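Local atomic coordinates of L544 (Acanthamoeba polyphaga mimivirus, PDB entry 4AMQ), a protein that is a virion-associated nucleotidyltransferase that probably uses divalent metal ions to transfer nucleotides. Residues N36-K41 against D96-L101; V87-S92 against L197-F202; V203-E206 against G211-I214. One frame throughout, in Å; residues are numbered along the deposited sequence.

Interaction 1 of 3, residues N36-K41 against D96-L101. With MG (magnesium ion), chain D.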
# COMPACT_ATOMS: atom_id res chain seq x y z
N ASN A 36 11.89 -12.62 -14.45
CA ASN A 36 12.91 -12.51 -15.49
C ASN A 36 13.12 -11.10 -16.04
O ASN A 36 14.25 -10.70 -16.31
CB ASN A 36 12.61 -13.47 -16.65
CG ASN A 36 12.79 -14.92 -16.26
OD1 ASN A 36 13.43 -15.24 -15.25
ND2 ASN A 36 12.24 -15.82 -17.07
N LYS A 37 12.03 -10.36 -16.22
CA LYS A 37 12.10 -9.07 -16.90
C LYS A 37 12.03 -7.87 -15.97
O LYS A 37 12.60 -6.82 -16.25
CB LYS A 37 11.00 -8.98 -17.97
CG LYS A 37 11.01 -10.14 -18.95
CD LYS A 37 12.39 -10.31 -19.57
CE LYS A 37 12.44 -11.51 -20.50
NZ LYS A 37 13.82 -11.73 -21.03
N ILE A 38 11.32 -8.02 -14.85
CA ILE A 38 11.14 -6.90 -13.93
C ILE A 38 12.16 -6.88 -12.79
O ILE A 38 12.93 -5.94 -12.66
CB ILE A 38 9.71 -6.87 -13.34
CG1 ILE A 38 8.68 -6.84 -14.47
CG2 ILE A 38 9.54 -5.66 -12.43
CD1 ILE A 38 8.85 -5.67 -15.40
N LEU A 39 12.16 -7.93 -11.97
CA LEU A 39 13.00 -7.98 -10.78
C LEU A 39 14.49 -7.70 -11.01
O LEU A 39 15.12 -6.99 -10.23
CB LEU A 39 12.81 -9.30 -10.03
CG LEU A 39 11.41 -9.57 -9.47
CD1 LEU A 39 11.43 -10.76 -8.53
CD2 LEU A 39 10.86 -8.34 -8.77
N PRO A 40 15.07 -8.28 -12.08
CA PRO A 40 16.50 -8.03 -12.30
C PRO A 40 16.79 -6.55 -12.51
O PRO A 40 17.93 -6.11 -12.39
CB PRO A 40 16.79 -8.81 -13.59
CG PRO A 40 15.74 -9.86 -13.64
CD PRO A 40 14.51 -9.21 -13.07
N LYS A 41 15.74 -5.79 -12.82
CA LYS A 41 15.90 -4.38 -13.11
C LYS A 41 15.72 -3.49 -11.88
O LYS A 41 16.36 -2.45 -11.75
CB LYS A 41 14.93 -3.96 -14.22
CG LYS A 41 15.24 -2.63 -14.86
CD LYS A 41 15.18 -2.74 -16.37
CE LYS A 41 13.86 -3.35 -16.83
NZ LYS A 41 13.79 -3.43 -18.31
N ASP A 96 12.68 5.02 -18.64
CA ASP A 96 11.91 3.79 -18.65
C ASP A 96 10.47 4.09 -18.21
O ASP A 96 10.20 4.25 -17.03
CB ASP A 96 12.54 2.76 -17.71
CG ASP A 96 12.00 1.36 -17.94
OD1 ASP A 96 10.92 1.22 -18.55
OD2 ASP A 96 12.66 0.39 -17.50
N ASN A 97 9.56 4.14 -19.18
CA ASN A 97 8.18 4.52 -18.88
C ASN A 97 7.41 3.47 -18.08
O ASN A 97 6.36 3.75 -17.52
CB ASN A 97 7.43 4.85 -20.17
CG ASN A 97 6.05 5.45 -19.91
OD1 ASN A 97 5.03 4.81 -20.16
ND2 ASN A 97 6.03 6.67 -19.39
N GLN A 98 7.94 2.25 -18.04
CA GLN A 98 7.27 1.14 -17.37
C GLN A 98 7.51 1.15 -15.85
O GLN A 98 6.68 0.68 -15.08
CB GLN A 98 7.74 -0.19 -17.97
CG GLN A 98 7.12 -1.41 -17.32
CD GLN A 98 7.68 -2.71 -17.87
OE1 GLN A 98 8.89 -2.86 -18.01
NE2 GLN A 98 6.80 -3.65 -18.18
N ILE A 99 8.65 1.69 -15.44
CA ILE A 99 9.06 1.61 -14.04
C ILE A 99 9.31 2.98 -13.43
O ILE A 99 10.08 3.77 -13.95
CB ILE A 99 10.35 0.80 -13.88
CG1 ILE A 99 10.15 -0.64 -14.37
CG2 ILE A 99 10.82 0.82 -12.43
CD1 ILE A 99 11.39 -1.49 -14.28
N LYS A 100 8.66 3.25 -12.30
CA LYS A 100 8.92 4.48 -11.58
C LYS A 100 9.20 4.18 -10.12
O LYS A 100 8.43 3.49 -9.46
CB LYS A 100 7.73 5.44 -11.72
CG LYS A 100 8.07 6.90 -11.45
CD LYS A 100 6.85 7.80 -11.57
CE LYS A 100 6.30 7.83 -12.99
NZ LYS A 100 7.22 8.52 -13.95
N LEU A 101 10.33 4.69 -9.62
CA LEU A 101 10.61 4.61 -8.20
C LEU A 101 10.02 5.84 -7.51
O LEU A 101 10.58 6.93 -7.60
CB LEU A 101 12.12 4.53 -7.95
CG LEU A 101 12.55 4.55 -6.48
CD1 LEU A 101 11.83 3.46 -5.69
CD2 LEU A 101 14.06 4.38 -6.37
MG MG D . 10.63 5.88 -15.07
O HOH W 1 8.33 6.33 -15.78
O HOH W 2 11.47 7.59 -13.35

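Interaction 2 of 3, residues V87-S92 against L197-F202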
# COMPACT_ATOMS: atom_id res chain seq x y z
N VAL A 87 21.35 5.42 -6.50
CA VAL A 87 21.49 6.43 -7.53
C VAL A 87 21.53 5.78 -8.90
O VAL A 87 20.89 6.25 -9.84
CB VAL A 87 22.75 7.29 -7.31
CG1 VAL A 87 23.08 8.10 -8.55
CG2 VAL A 87 22.56 8.21 -6.11
N ASP A 88 22.28 4.69 -9.02
CA ASP A 88 22.36 3.95 -10.27
C ASP A 88 20.99 3.43 -10.69
O ASP A 88 20.60 3.55 -11.85
CB ASP A 88 23.36 2.80 -10.16
CG ASP A 88 24.79 3.27 -9.98
OD1 ASP A 88 24.99 4.50 -9.81
OD2 ASP A 88 25.71 2.43 -9.99
N LEU A 89 20.26 2.86 -9.74
CA LEU A 89 18.91 2.39 -10.02
C LEU A 89 18.02 3.52 -10.52
O LEU A 89 17.35 3.39 -11.55
CB LEU A 89 18.29 1.76 -8.77
CG LEU A 89 18.72 0.32 -8.46
CD1 LEU A 89 18.17 -0.14 -7.12
CD2 LEU A 89 18.26 -0.62 -9.58
N ILE A 90 18.03 4.64 -9.81
CA ILE A 90 17.21 5.78 -10.18
C ILE A 90 17.51 6.25 -11.60
O ILE A 90 16.60 6.44 -12.40
CB ILE A 90 17.37 6.94 -9.17
CG1 ILE A 90 16.84 6.51 -7.80
CG2 ILE A 90 16.63 8.19 -9.66
CD1 ILE A 90 16.95 7.58 -6.73
N ASN A 91 18.79 6.43 -11.92
CA ASN A 91 19.19 6.89 -13.25
C ASN A 91 18.81 5.92 -14.37
O ASN A 91 18.51 6.35 -15.49
CB ASN A 91 20.69 7.19 -13.31
CG ASN A 91 21.06 8.46 -12.56
OD1 ASN A 91 22.13 8.54 -11.95
ND2 ASN A 91 20.18 9.44 -12.61
N SER A 92 18.82 4.63 -14.07
CA SER A 92 18.49 3.62 -15.07
C SER A 92 17.00 3.63 -15.40
O SER A 92 16.57 2.98 -16.35
CB SER A 92 18.89 2.23 -14.59
OG SER A 92 18.04 1.79 -13.54
N LEU A 197 16.27 -0.01 4.10
CA LEU A 197 15.52 1.01 3.37
C LEU A 197 14.47 0.34 2.49
O LEU A 197 14.63 -0.82 2.09
CB LEU A 197 16.44 1.91 2.55
CG LEU A 197 17.31 1.29 1.46
CD1 LEU A 197 16.52 1.13 0.17
CD2 LEU A 197 18.54 2.15 1.21
N LEU A 198 13.39 1.06 2.20
CA LEU A 198 12.31 0.50 1.39
C LEU A 198 12.21 1.23 0.06
O LEU A 198 12.11 2.46 0.02
CB LEU A 198 10.97 0.61 2.14
CG LEU A 198 9.73 0.03 1.45
CD1 LEU A 198 9.78 -1.48 1.46
CD2 LEU A 198 8.46 0.52 2.12
N LEU A 199 12.25 0.46 -1.03
CA LEU A 199 12.04 1.01 -2.37
C LEU A 199 10.58 0.82 -2.77
O LEU A 199 10.10 -0.31 -2.88
CB LEU A 199 12.95 0.31 -3.38
CG LEU A 199 14.46 0.35 -3.12
CD1 LEU A 199 15.21 -0.50 -4.15
CD2 LEU A 199 14.98 1.78 -3.12
N GLN A 200 9.87 1.92 -2.98
CA GLN A 200 8.47 1.83 -3.38
C GLN A 200 8.29 2.12 -4.87
O GLN A 200 8.31 3.28 -5.30
CB GLN A 200 7.58 2.75 -2.54
CG GLN A 200 7.33 2.22 -1.14
CD GLN A 200 6.30 3.04 -0.39
OE1 GLN A 200 6.12 4.23 -0.65
NE2 GLN A 200 5.61 2.39 0.54
N TYR A 201 8.12 1.06 -5.64
CA TYR A 201 7.99 1.18 -7.09
C TYR A 201 6.53 1.11 -7.51
O TYR A 201 5.69 0.54 -6.80
CB TYR A 201 8.73 0.04 -7.79
CG TYR A 201 10.25 0.06 -7.74
CD1 TYR A 201 10.98 0.80 -8.67
CD2 TYR A 201 10.95 -0.70 -6.81
CE1 TYR A 201 12.36 0.81 -8.65
CE2 TYR A 201 12.34 -0.70 -6.79
CZ TYR A 201 13.04 0.06 -7.71
OH TYR A 201 14.42 0.07 -7.69
N PHE A 202 6.24 1.68 -8.66
CA PHE A 202 5.05 1.31 -9.41
C PHE A 202 5.48 0.89 -10.81
O PHE A 202 6.28 1.56 -11.46
CB PHE A 202 4.00 2.43 -9.41
CG PHE A 202 3.16 2.44 -8.17
CD1 PHE A 202 2.01 1.66 -8.09
CD2 PHE A 202 3.54 3.19 -7.07
CE1 PHE A 202 1.24 1.65 -6.94
CE2 PHE A 202 2.77 3.19 -5.92
CZ PHE A 202 1.62 2.41 -5.85

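Interaction 3 of 3, residues V203-E206 against G211-I214. With MN (manganese (II) ion), chain C.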
# COMPACT_ATOMS: atom_id res chain seq x y z
N VAL A 203 4.99 -0.26 -11.24
CA VAL A 203 5.44 -0.86 -12.49
C VAL A 203 4.26 -1.18 -13.38
O VAL A 203 3.32 -1.85 -12.97
CB VAL A 203 6.25 -2.16 -12.22
CG1 VAL A 203 6.66 -2.82 -13.54
CG2 VAL A 203 7.48 -1.85 -11.37
N LYS A 204 4.30 -0.69 -14.60
CA LYS A 204 3.26 -1.03 -15.56
C LYS A 204 3.54 -2.42 -16.10
O LYS A 204 4.38 -2.60 -16.98
CB LYS A 204 3.21 -0.01 -16.69
CG LYS A 204 1.98 -0.16 -17.56
CD LYS A 204 2.08 0.65 -18.83
CE LYS A 204 0.86 0.43 -19.70
NZ LYS A 204 0.99 1.10 -21.02
N ILE A 205 2.83 -3.41 -15.57
CA ILE A 205 3.03 -4.78 -16.01
C ILE A 205 2.30 -5.01 -17.33
O ILE A 205 2.92 -5.43 -18.32
CB ILE A 205 2.56 -5.80 -14.96
CG1 ILE A 205 3.40 -5.67 -13.69
CG2 ILE A 205 2.64 -7.21 -15.51
CD1 ILE A 205 2.99 -6.62 -12.59
N GLU A 206 1.00 -4.74 -17.35
CA GLU A 206 0.23 -4.81 -18.58
C GLU A 206 -0.54 -3.51 -18.85
O GLU A 206 0.01 -2.57 -19.42
CB GLU A 206 -0.73 -6.00 -18.57
CG GLU A 206 -0.02 -7.34 -18.72
CD GLU A 206 -0.98 -8.52 -18.63
OE1 GLU A 206 -2.20 -8.28 -18.56
OE2 GLU A 206 -0.50 -9.67 -18.64
N GLY A 211 2.14 -2.02 -7.64
CA GLY A 211 3.12 -1.69 -6.62
C GLY A 211 4.12 -2.80 -6.40
O GLY A 211 3.76 -3.97 -6.28
N PHE A 212 5.40 -2.43 -6.36
CA PHE A 212 6.46 -3.33 -5.97
C PHE A 212 7.18 -2.70 -4.79
O PHE A 212 7.82 -1.66 -4.93
CB PHE A 212 7.46 -3.55 -7.12
CG PHE A 212 6.97 -4.50 -8.18
CD1 PHE A 212 5.97 -4.14 -9.06
CD2 PHE A 212 7.53 -5.77 -8.30
CE1 PHE A 212 5.52 -5.02 -10.04
CE2 PHE A 212 7.09 -6.65 -9.27
CZ PHE A 212 6.09 -6.28 -10.14
N ASP A 213 7.06 -3.32 -3.62
CA ASP A 213 7.76 -2.85 -2.43
C ASP A 213 8.97 -3.74 -2.14
O ASP A 213 8.82 -4.93 -1.85
CB ASP A 213 6.82 -2.81 -1.22
CG ASP A 213 5.71 -1.78 -1.37
OD1 ASP A 213 5.93 -0.75 -2.05
OD2 ASP A 213 4.62 -2.00 -0.81
N ILE A 214 10.16 -3.16 -2.21
CA ILE A 214 11.40 -3.90 -1.97
C ILE A 214 12.10 -3.44 -0.69
O ILE A 214 12.66 -2.34 -0.64
CB ILE A 214 12.40 -3.74 -3.13
CG1 ILE A 214 11.69 -3.90 -4.48
CG2 ILE A 214 13.55 -4.73 -2.97
CD1 ILE A 214 10.93 -5.20 -4.63
MN MN C . 3.01 -3.96 -0.46
O HOH W 3 1.27 -2.12 -0.06

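Interaction 1 of 3, residues N36-K41 against D96-L101
Two hydrogen bonds grip Q98 NE2, one to the backbone oxygen of K204 and one to the hydroxyl of Y33, and they hold the amide of Q98 where I38 CD1 can press against it. The methyl is 3.8 Å from Q98 OE1 and 4.0 Å from Q98 NE2, so it lies against the amide group as a whole and singles out neither atom. Glutamine suits this place: its chain, with CG anti to the backbone N (chi1 179°) and extended beyond, carries the amide from the loop across to the helix, while its N-H groups bond to strand 196-204 and to an earlier turn of helix 28-42. Isoleucine supplies the apolar counterpart, and I38 also touches V203. Together these contacts bring helix 28-42 against the loop that leads into strand 99-108 of the mixed sheet of the nucleotidyltransferase domain. One helical turn further on, K41 bends at chi2 and chi3 so that CE lies 4.0 Å from I99 CD1, with its chain lying obliquely over that isoleucine. K41 and D96 approach from opposite directions, leaving K41 NZ 4.1 Å from D96 OD2: beyond a salt bridge, yet near enough that the opposite charges probably attract. The other carboxylate oxygen is engaged within its own loop, where Q98 N donates to D96 OD1 at 3.2 Å from above the carboxylate plane, forming an Asx turn. Close by, two backbone carbonyls, D96 O at 2.6 Å and I99 O at 2.5 Å, bind magnesium, and F93 and two waters add to the site. One of these waters also accepts a hydrogen bond from K100 NZ, 3.1 Å away.

Interaction 2 of 3, residues V87-S92 against L197-F202
L89 of helix 82-93 reaches strand 196-204 through a single methyl. Its CD1 lies 3.8 Å from Y201 OH and 4.2 Å from L199 CD1, facing the end of the tyrosine and a branch of the leucine, which sit together on one side of it. L89 and Y201 cross at about a right angle, and the methyl meets the phenol at its oxygen. In Y201, CG stands beside the backbone N (chi1 -71°), which swings the long ring toward the helix even though the two backbones stay far apart: the nearest CA atoms, L89 CA and L199 CA, are 10.4 Å from each other. Leucine and tyrosine are suited to such a gap, the one branched and compact, the other long enough to bridge it. L199 and Y201 alternate with residues facing the other way, among them F202, which packs on S285, T288 and I289 of helix 274-292; the strand thus runs between two helical layers. Its neighbours in the sheet fix its position, with L199 bonded through the backbone to I214 on one side and Q200 to I102 and Y103 on the other. On the helix, S92 OG donates to L89 O over 2.6 Å, the donor tilted 23° from the carbonyl plane; the hydroxyl thereby bonds back to the turn that carries L89. I90, on the adjacent flank, packs on helix 169-174. All three touching residues are buried, and the polar atom among their contacting tips, Y201 OH, has a weak hydrogen bond to I42 O. The meeting with L89 is therefore one of shape and dispersion, whereas the polar link of the phenolic oxygen, itself weak, runs to the end of helix 28-42.

Interaction 3 of 3, residues V203-E206 against G211-I214
The ring of F212 is met by two aliphatic side chains: I205 CD1 comes in at the edge, in the plane of the ring, and V203 CG2 approaches obliquely. V203 lies at the end of strand 196-204 and I205 in the turn that follows, leading to strand 209-217; the two strands form an antiparallel beta hairpin within the mixed sheet of the nucleotidyltransferase domain. V203 makes the closer fit, with CG2 3.6 Å from F212 CD1 and CB 3.7 Å from F212 CE1. With CG1 anti to the backbone N (chi1 177°), it is CG2, beside that N, that reaches the ring. I205, just beyond the strand, crosses the phenyl group at about a right angle, its CD1 3.9 Å from F212 CE1. A flat aromatic suits a seam shared by several elements: I34 and I42 of helix 28-42, I67 and Y201 also touch F212, making a buried apolar core. The backbone of F212 pairs with Y201, and G211 bonds to I67 on the other neighbouring strand. Along strand 209-217 the next residue, D213, turns its side chain to the other side of the sheet and into the metal site. There it joins D66 and D68, a pair matching a DxD pattern, in binding manganese; three such carboxylates on neighbouring strands are consistent with the metal-binding centre of nucleotidyltransferases. F212 faces the core, while D213, on the other side of the strand, binds the metal. D213 OD2 stands 2.6 Å from the manganese ion, and a water oxygen lies at the same distance from the metal.

The three contacts share one sheet. Interactions 2 and 3 both use strand 196-204, and interaction 1 reaches the neighbouring strand 99-108. Interactions 2 and 3 are buried and apolar across their segments, whereas interaction 1, partly buried, mixes hydrocarbon with amide and charged ends. Backbone pairing ties interaction 1 to the other two: Q98 O lies 2.8 Å from K204 N, and K100 O 3.0 Å from F202 N. Side chains join in as well, for I38 CG2 is 4.1 Å from F212 CE2, I99 packs on Y201, and Q200 CG lies 3.4 Å from D213 OD1. Metals mark different places: magnesium sits at the loop of interaction 1, manganese beside the strand of interaction 3.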